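Local coordinates for protein endosialidase (Enterobacteria phage phi92, PDB 4HIZ) that hydrolyses polymers of sialic acid as a trimeric phage endosialidase, probably cleaving both alpha-2,8 and alpha-2,9 linkages, at residues F91-V96 / C154-Y159; G190-S195 / A201-K206. One frame throughout, in Å; residues are numbered along the deposited sequence. Where two conformers were deposited one is given.

Contact 1. Residues F91-V96 / C154-Y159. With EDO (1,2-ethanediol), chain R; EDO (1,2-ethanediol), chain L.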
ATOM      1  N   PHE A  91       1.827  22.865  12.561  1.00 10.51           N
ATOM      2  CA  PHE A  91       2.595  23.121  13.772  1.00  9.90           C
ATOM      3  C   PHE A  91       3.546  21.967  14.024  1.00  9.88           C
ATOM      4  O   PHE A  91       3.409  20.888  13.428  1.00 10.73           O
ATOM      5  CB  PHE A  91       1.627  23.370  14.977  1.00 10.34           C
ATOM      6  CG  PHE A  91       0.773  22.179  15.337  1.00 10.60           C
ATOM      7  CD1 PHE A  91       1.252  21.178  16.205  1.00 11.35           C
ATOM      8  CD2 PHE A  91      -0.495  22.022  14.787  1.00 11.60           C
ATOM      9  CE1 PHE A  91       0.444  20.075  16.519  1.00 12.43           C
ATOM     10  CE2 PHE A  91      -1.317  20.920  15.104  1.00 12.22           C
ATOM     11  CZ  PHE A  91      -0.843  19.931  15.973  1.00 12.49           C
ATOM     12  N   VAL A  92       4.548  22.227  14.857  1.00 10.08           N
ATOM     13  CA  VAL A  92       5.515  21.211  15.286  1.00 10.45           C
ATOM     14  C   VAL A  92       5.397  21.087  16.805  1.00 11.20           C
ATOM     15  O   VAL A  92       5.365  22.108  17.540  1.00 12.91           O
ATOM     16  CB  VAL A  92       6.937  21.612  14.861  1.00 11.03           C
ATOM     17  CG1 VAL A  92       7.977  20.558  15.318  1.00 12.27           C
ATOM     18  CG2 VAL A  92       6.997  21.815  13.306  1.00 10.95           C
ATOM     19  N   TYR A  93       5.266  19.860  17.275  1.00 11.12           N
ATOM     20  CA  TYR A  93       5.164  19.627  18.726  1.00 11.89           C
ATOM     21  C   TYR A  93       5.923  18.360  19.087  1.00 11.77           C
ATOM     22  O   TYR A  93       5.689  17.302  18.465  1.00 10.67           O
ATOM     23  CB  TYR A  93       3.696  19.508  19.161  1.00 11.91           C
ATOM     24  CG  TYR A  93       3.537  19.413  20.673  1.00 11.63           C
ATOM     25  CD1 TYR A  93       3.552  20.574  21.475  1.00 12.37           C
ATOM     26  CD2 TYR A  93       3.323  18.168  21.284  1.00 11.51           C
ATOM     27  CE1 TYR A  93       3.410  20.445  22.858  1.00 12.79           C
ATOM     28  CE2 TYR A  93       3.177  18.032  22.669  1.00 11.09           C
ATOM     29  CZ  TYR A  93       3.221  19.167  23.441  1.00 12.60           C
ATOM     30  OH  TYR A  93       3.027  19.052  24.814  1.00 14.13           O
ATOM     31  N   ASP A  94       6.791  18.461  20.098  1.00 11.69           N
ATOM     32  CA  ASP A  94       7.584  17.316  20.570  1.00 12.53           C
ATOM     33  C   ASP A  94       8.191  16.539  19.415  1.00 11.78           C
ATOM     34  O   ASP A  94       8.047  15.315  19.346  1.00 12.42           O
ATOM     35  CB  ASP A  94       6.678  16.425  21.443  1.00 14.40           C
ATOM     36  CG  ASP A  94       7.435  15.421  22.256  1.00 16.83           C
ATOM     37  OD1 ASP A  94       8.622  15.673  22.590  1.00 17.47           O
ATOM     38  OD2 ASP A  94       6.811  14.391  22.606  1.00 18.12           O
ATOM     39  N   ASN A  95       8.903  17.258  18.550  1.00 10.72           N
ATOM     40  CA  ASN A  95       9.686  16.660  17.436  1.00 10.36           C
ATOM     41  C   ASN A  95       8.878  16.133  16.266  1.00 11.13           C
ATOM     42  O   ASN A  95       9.471  15.612  15.322  1.00 12.56           O
ATOM     43  CB  ASN A  95      10.628  15.549  17.924  1.00 11.14           C
ATOM     44  CG  ASN A  95      11.549  16.028  19.038  1.00 12.84           C
ATOM     45  OD1 ASN A  95      12.108  17.131  18.957  1.00 14.98           O
ATOM     46  ND2 ASN A  95      11.685  15.219  20.099  1.00 12.91           N
ATOM     47  N   VAL A  96       7.566  16.233  16.335  1.00  9.92           N
ATOM     48  CA  VAL A  96       6.704  15.702  15.255  1.00  9.96           C
ATOM     49  C   VAL A  96       6.126  16.863  14.480  1.00 10.78           C
ATOM     50  O   VAL A  96       5.684  17.846  15.081  1.00 11.06           O
ATOM     51  CB  VAL A  96       5.572  14.833  15.845  1.00 10.54           C
ATOM     52  CG1 VAL A  96       4.586  14.376  14.771  1.00 10.66           C
ATOM     53  CG2 VAL A  96       6.184  13.619  16.573  1.00 10.97           C
ATOM     54  N   CYS A 154      -1.270  25.556  22.351  1.00 11.62           N
ATOM     55  CA  CYS A 154      -0.998  26.582  23.345  1.00 13.19           C
ATOM     56  C   CYS A 154      -0.978  25.890  24.692  1.00 13.60           C
ATOM     57  O   CYS A 154      -1.910  25.164  25.027  1.00 14.15           O
ATOM     58  CB  CYS A 154      -2.103  27.645  23.304  1.00 13.32           C
ATOM     59  SG  CYS A 154      -1.743  29.020  24.465  1.00 15.39           S
ATOM     60  N   GLY A 155       0.079  26.117  25.465  1.00 13.95           N
ATOM     61  CA  GLY A 155       0.123  25.590  26.826  1.00 14.64           C
ATOM     62  C   GLY A 155      -0.106  24.082  26.909  1.00 14.09           C
ATOM     63  O   GLY A 155      -0.893  23.602  27.744  1.00 15.23           O
ATOM     64  N   ASN A 156       0.582  23.335  26.044  1.00 12.69           N
ATOM     65  CA  ASN A 156       0.429  21.871  25.971  1.00 12.62           C
ATOM     66  C   ASN A 156      -0.989  21.352  25.698  1.00 12.52           C
ATOM     67  O   ASN A 156      -1.291  20.196  26.005  1.00 13.93           O
ATOM     68  CB  ASN A 156       1.051  21.201  27.226  1.00 13.25           C
ATOM     69  CG  ASN A 156       2.530  21.448  27.290  1.00 14.48           C
ATOM     70  OD1 ASN A 156       3.230  21.256  26.276  1.00 15.71           O
ATOM     71  ND2 ASN A 156       3.033  21.912  28.449  1.00 14.46           N
ATOM     72  N   ARG A 157      -1.842  22.186  25.099  1.00 11.69           N
ATOM     73  CA  ARG A 157      -3.121  21.706  24.586  1.00 12.51           C
ATOM     74  C   ARG A 157      -3.236  22.003  23.093  1.00 12.37           C
ATOM     75  O   ARG A 157      -2.736  23.039  22.606  1.00 13.16           O
ATOM     76  CB  ARG A 157      -4.289  22.424  25.279  1.00 12.56           C
ATOM     77  CG  ARG A 157      -4.333  22.222  26.814  1.00 12.39           C
ATOM     78  CD  ARG A 157      -5.619  22.836  27.446  1.00 12.95           C
ATOM     79  NE  ARG A 157      -6.831  22.213  26.917  1.00 13.63           N
ATOM     80  CZ  ARG A 157      -7.339  21.051  27.335  1.00 14.71           C
ATOM     81  NH1 ARG A 157      -6.760  20.368  28.318  1.00 14.71           N
ATOM     82  NH2 ARG A 157      -8.459  20.583  26.791  1.00 15.20           N
ATOM     83  N   LEU A 158      -3.946  21.130  22.381  1.00 10.70           N
ATOM     84  CA  LEU A 158      -4.365  21.433  21.017  1.00 11.64           C
ATOM     85  C   LEU A 158      -5.590  22.339  21.046  1.00 12.30           C
ATOM     86  O   LEU A 158      -6.558  22.053  21.748  1.00 13.53           O
ATOM     87  CB  LEU A 158      -4.769  20.121  20.347  1.00 11.94           C
ATOM     88  CG  LEU A 158      -5.097  20.230  18.851  1.00 14.34           C
ATOM     89  CD1 LEU A 158      -3.852  20.677  18.003  1.00 15.16           C
ATOM     90  CD2 LEU A 158      -5.674  18.885  18.287  1.00 15.07           C
ATOM     91  N   TYR A 159      -5.577  23.407  20.257  1.00 11.59           N
ATOM     92  CA  TYR A 159      -6.742  24.260  20.109  1.00 11.73           C
ATOM     93  C   TYR A 159      -7.121  24.313  18.640  1.00 11.97           C
ATOM     94  O   TYR A 159      -6.253  24.389  17.790  1.00 12.94           O
ATOM     95  CB  TYR A 159      -6.433  25.685  20.605  1.00 12.58           C
ATOM     96  CG  TYR A 159      -6.559  25.801  22.106  1.00 13.53           C
ATOM     97  CD1 TYR A 159      -7.806  26.032  22.708  1.00 13.49           C
ATOM     98  CD2 TYR A 159      -5.443  25.629  22.928  1.00 14.00           C
ATOM     99  CE1 TYR A 159      -7.927  26.094  24.126  1.00 13.53           C
ATOM    100  CE2 TYR A 159      -5.546  25.701  24.346  1.00 14.69           C
ATOM    101  CZ  TYR A 159      -6.784  25.911  24.919  1.00 14.55           C
ATOM    102  OH  TYR A 159      -6.897  25.973  26.281  1.00 15.55           O
TER
HETATM  103  C1  EDO R 812      10.540  20.728  18.219  1.00 37.07           C
HETATM  104  O1  EDO R 812       9.605  19.941  18.952  1.00 30.82           O
HETATM  105  C2  EDO R 812      11.731  19.910  17.753  1.00 41.47           C
HETATM  106  O2  EDO R 812      12.868  20.772  17.712  1.00 46.13           O
HETATM  107  C1  EDO L 806       6.189  25.268  15.604  1.00 29.27           C
HETATM  108  O1  EDO L 806       4.782  25.087  15.464  1.00 21.85           O
HETATM  109  C2  EDO L 806       6.721  26.487  14.849  1.00 31.02           C
HETATM  110  O2  EDO L 806       6.305  26.426  13.499  1.00 26.18           O
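The far end of the Phe91 ring overlaps the CD1 methyl of Leu158, with Phe91 CZ 3.7 Å from Leu158 CD1. The side chains cross at about a right angle, and the apolar touch is confined to one methyl against the CE2-CZ end of the ring. The Phe91 ring also stacks with Tyr98, while Leu158 rests on Met151 and Met182. An aromatic and a branched aliphatic residue suit this buried seam between neighbouring sheets of the propeller domain.

Between the partly exposed residues the contact turns polar. Tyr93, with CG anti to the backbone N (chi1 -174°), reaches across and its OH donates to Asn156 OD1 at 2.7 Å. The acceptor sits at the ring's edge, yet ring and amide planes are 74° apart, and the hydroxyl stands above the carbonyl plane. Asn156 occupies a type I' turn, whose left-handed backbone asparagine tolerates well. Its ND2 gives a hydrogen bond to Lys207 O, so both ends of the amide are used and its flip is settled. One directional hydrogen bond thus links the two type I' turns, beside an apolar touch that needs no precise alignment.

Contact 2. Residues G190-S195 / A201-K206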
ATOM      1  N   GLY A 190       9.665  13.021  41.892  1.00 15.95           N
ATOM      2  CA  GLY A 190       8.868  13.490  43.023  1.00 14.65           C
ATOM      3  C   GLY A 190       7.570  14.138  42.591  1.00 15.28           C
ATOM      4  O   GLY A 190       7.086  13.965  41.453  1.00 16.44           O
ATOM      5  N   GLY A 191       6.976  14.882  43.512  1.00 15.97           N
ATOM      6  CA  GLY A 191       5.764  15.616  43.212  1.00 17.00           C
ATOM      7  C   GLY A 191       4.427  14.940  43.432  1.00 17.10           C
ATOM      8  O   GLY A 191       3.381  15.566  43.172  1.00 17.29           O
ATOM      9  N   ILE A 192       4.425  13.685  43.880  1.00 16.06           N
ATOM     10  CA  ILE A 192       3.150  13.004  44.144  1.00 15.55           C
ATOM     11  C   ILE A 192       2.958  12.796  45.635  1.00 15.99           C
ATOM     12  O   ILE A 192       3.788  12.127  46.280  1.00 16.84           O
ATOM     13  CB  ILE A 192       3.059  11.654  43.441  1.00 15.14           C
ATOM     14  CG1 ILE A 192       3.242  11.845  41.917  1.00 15.55           C
ATOM     15  CG2 ILE A 192       1.708  10.991  43.766  1.00 14.97           C
ATOM     16  CD1 ILE A 192       3.218  10.506  41.101  1.00 16.10           C
ATOM     17  N   THR A 193       1.879  13.360  46.189  1.00 15.96           N
ATOM     18  CA  THR A 193       1.627  13.228  47.633  1.00 16.72           C
ATOM     19  C   THR A 193       0.193  12.777  47.886  1.00 16.10           C
ATOM     20  O   THR A 193      -0.749  13.209  47.181  1.00 16.97           O
ATOM     21  CB  THR A 193       1.862  14.541  48.382  1.00 18.88           C
ATOM     22  OG1 THR A 193       1.156  15.596  47.736  1.00 19.75           O
ATOM     23  CG2 THR A 193       3.352  14.879  48.434  1.00 20.38           C
ATOM     24  N   ILE A 194       0.034  11.912  48.886  1.00 16.64           N
ATOM     25  CA  ILE A 194      -1.284  11.458  49.335  1.00 17.55           C
ATOM     26  C   ILE A 194      -1.302  11.413  50.851  1.00 16.91           C
ATOM     27  O   ILE A 194      -0.400  10.820  51.442  1.00 17.78           O
ATOM     28  CB  ILE A 194      -1.575  10.033  48.836  1.00 19.81           C
ATOM     29  CG1 ILE A 194      -1.259   9.931  47.331  1.00 20.22           C
ATOM     30  CG2 ILE A 194      -3.066   9.682  49.072  1.00 20.46           C
ATOM     31  CD1 ILE A 194      -1.183   8.521  46.797  1.00 20.72           C
ATOM     32  N   SER A 195      -2.329  11.987  51.478  1.00 16.04           N
ATOM     33  CA  SER A 195      -2.462  11.843  52.934  1.00 17.04           C
ATOM     34  C   SER A 195      -3.116  10.531  53.278  1.00 17.51           C
ATOM     35  O   SER A 195      -4.010  10.083  52.563  1.00 17.74           O
ATOM     36  CB  SER A 195      -3.301  12.982  53.521  1.00 20.26           C
ATOM     37  OG  SER A 195      -2.611  14.178  53.282  1.00 24.95           O
ATOM     38  N   ALA A 201      -4.964  12.028  45.332  1.00 17.56           N
ATOM     39  CA  ALA A 201      -3.514  12.146  45.172  1.00 15.97           C
ATOM     40  C   ALA A 201      -3.248  13.478  44.487  1.00 15.80           C
ATOM     41  O   ALA A 201      -3.880  13.795  43.483  1.00 16.27           O
ATOM     42  CB  ALA A 201      -2.946  10.974  44.329  1.00 16.12           C
ATOM     43  N   THR A 202      -2.326  14.261  45.027  1.00 15.83           N
ATOM     44  CA  THR A 202      -1.960  15.531  44.414  1.00 15.84           C
ATOM     45  C   THR A 202      -0.709  15.339  43.583  1.00 15.83           C
ATOM     46  O   THR A 202       0.268  14.761  44.064  1.00 16.97           O
ATOM     47  CB  THR A 202      -1.743  16.578  45.520  1.00 17.18           C
ATOM     48  OG1 THR A 202      -2.972  16.709  46.238  1.00 17.42           O
ATOM     49  CG2 THR A 202      -1.340  17.914  44.919  1.00 17.20           C
ATOM     50  N   ILE A 203      -0.762  15.790  42.330  1.00 15.25           N
ATOM     51  CA  ILE A 203       0.325  15.611  41.396  1.00 15.97           C
ATOM     52  C   ILE A 203       0.877  16.949  40.950  1.00 16.56           C
ATOM     53  O   ILE A 203       0.158  17.766  40.373  1.00 16.31           O
ATOM     54  CB  ILE A 203      -0.180  14.919  40.127  1.00 16.30           C
ATOM     55  CG1 ILE A 203      -1.152  13.758  40.452  1.00 16.78           C
ATOM     56  CG2 ILE A 203       1.003  14.543  39.225  1.00 17.01           C
ATOM     57  CD1 ILE A 203      -0.555  12.612  41.229  1.00 16.13           C
ATOM     58  N   VAL A 204       2.162  17.162  41.201  1.00 17.75           N
ATOM     59  CA  VAL A 204       2.841  18.336  40.679  1.00 18.05           C
ATOM     60  C   VAL A 204       3.474  17.989  39.334  1.00 17.12           C
ATOM     61  O   VAL A 204       4.244  17.038  39.193  1.00 18.63           O
ATOM     62  CB  VAL A 204       3.912  18.848  41.650  1.00 20.68           C
ATOM     63  CG1 VAL A 204       4.681  20.013  41.016  1.00 22.27           C
ATOM     64  CG2 VAL A 204       3.261  19.283  42.956  1.00 19.96           C
ATOM     65  N   LEU A 205       3.090  18.736  38.319  1.00 16.47           N
ATOM     66  CA  LEU A 205       3.633  18.532  36.987  1.00 16.61           C
ATOM     67  C   LEU A 205       3.564  19.896  36.293  1.00 17.41           C
ATOM     68  O   LEU A 205       2.476  20.407  36.006  1.00 17.87           O
ATOM     69  CB  LEU A 205       2.781  17.485  36.262  1.00 18.53           C
ATOM     70  CG  LEU A 205       3.285  16.947  34.943  1.00 22.87           C
ATOM     71  CD1 LEU A 205       4.498  16.042  35.196  1.00 25.32           C
ATOM     72  CD2 LEU A 205       2.171  16.155  34.257  1.00 22.84           C
ATOM     73  N   LYS A 206       4.721  20.498  36.031  1.00 18.83           N
ATOM     74  CA  LYS A 206       4.743  21.893  35.588  0.50 19.82           C
ATOM     75  C   LYS A 206       4.047  22.106  34.247  1.00 17.99           C
ATOM     76  O   LYS A 206       4.245  21.353  33.314  1.00 17.16           O
ATOM     77  CB  LYS A 206       6.171  22.445  35.567  0.50 24.32           C
ATOM     78  CG  LYS A 206       6.767  22.616  36.981  0.50 28.98           C
ATOM     79  CD  LYS A 206       7.971  23.559  36.983  0.50 34.50           C
ATOM     80  CE  LYS A 206       8.698  23.572  38.325  0.50 39.56           C
ATOM     81  NZ  LYS A 206       7.947  24.282  39.406  0.50 42.95           N
TER
HETATM   82  O   HOH W   1       6.784  16.482  39.855  1.00 28.78           O
HETATM   83  O   HOH W   2      -2.860  15.014  48.341  1.00 33.22           O
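Thr193 O is gripped twice: Thr202 N donates to it at 2.9 Å, with the donor almost in line with the carbonyl bond (C=O...N 164°), and a water donates to it at 3.0 Å. The same water lies 2.7 Å from Thr202 OG1, so it links the hydroxyl of one strand to the carbonyl of the other. In return Thr193 N donates to Thr202 O in the carbonyl plane, which makes the two threonines an antiparallel hydrogen-bonded pair. Their side chains share one face of the sheet, where Thr193 OG1 packs 3.8 Å from Thr202 CB. Beta-branched and polar, threonine favours extended backbone and suits this partly exposed face.

The segments form a beta hairpin, 192-194 with 200-204, inside an antiparallel sheet that continues through 240-244 on one side and 253-254 on the other. The next pair, Ile192 with Ile203, is non-hydrogen-bonded, and its side chains lie on the buried face. They run side by side and point the same way, with Ile203 CD1 3.8 Å from Ile192 CG2. Ile203 CG1 lies beside the backbone N, and the bend at its second torsion (chi2 -64°) carries CD1 over to its neighbour. Farther along, Ile194 CG1 touches Ala201 CB at 3.6 Å; the short Ala201 side chain packs against this Ile194 branch and also meets Val243 and Val226.

At the other end Val204 N donates to Gly191 O at 2.8 Å, tilted out of the carbonyl plane. At the positive phi of Gly191 (90°) a CB position would lie tight against Val204 O and the carbonyl of Gly190, which is why glycine suits it. A second water donates to both Gly190 O and Val204 O, bridging the two segments just past the last direct backbone bond.

In the fold
Both contacts lie in the catalytic beta-propeller region, contact 1 earlier in the chain than contact 2. Their centres are about 24 Å apart, but their nearest atoms come to about 5 Å without touching. The chain leaving 201-206 passes beside the Asn156 turn, through Lys207. The centre of contact 1 is about 15 Å from the centre of the chain, that of contact 2 about 36 Å. The side chain of Phe91 is about 5 Å from a bound sodium ion. In contact 2 the side chains of Ile194 and Ile192 are about 8 and 9 Å from bound sialic acid residues, so the hairpin lies near this glycan but is not itself seen to bind it.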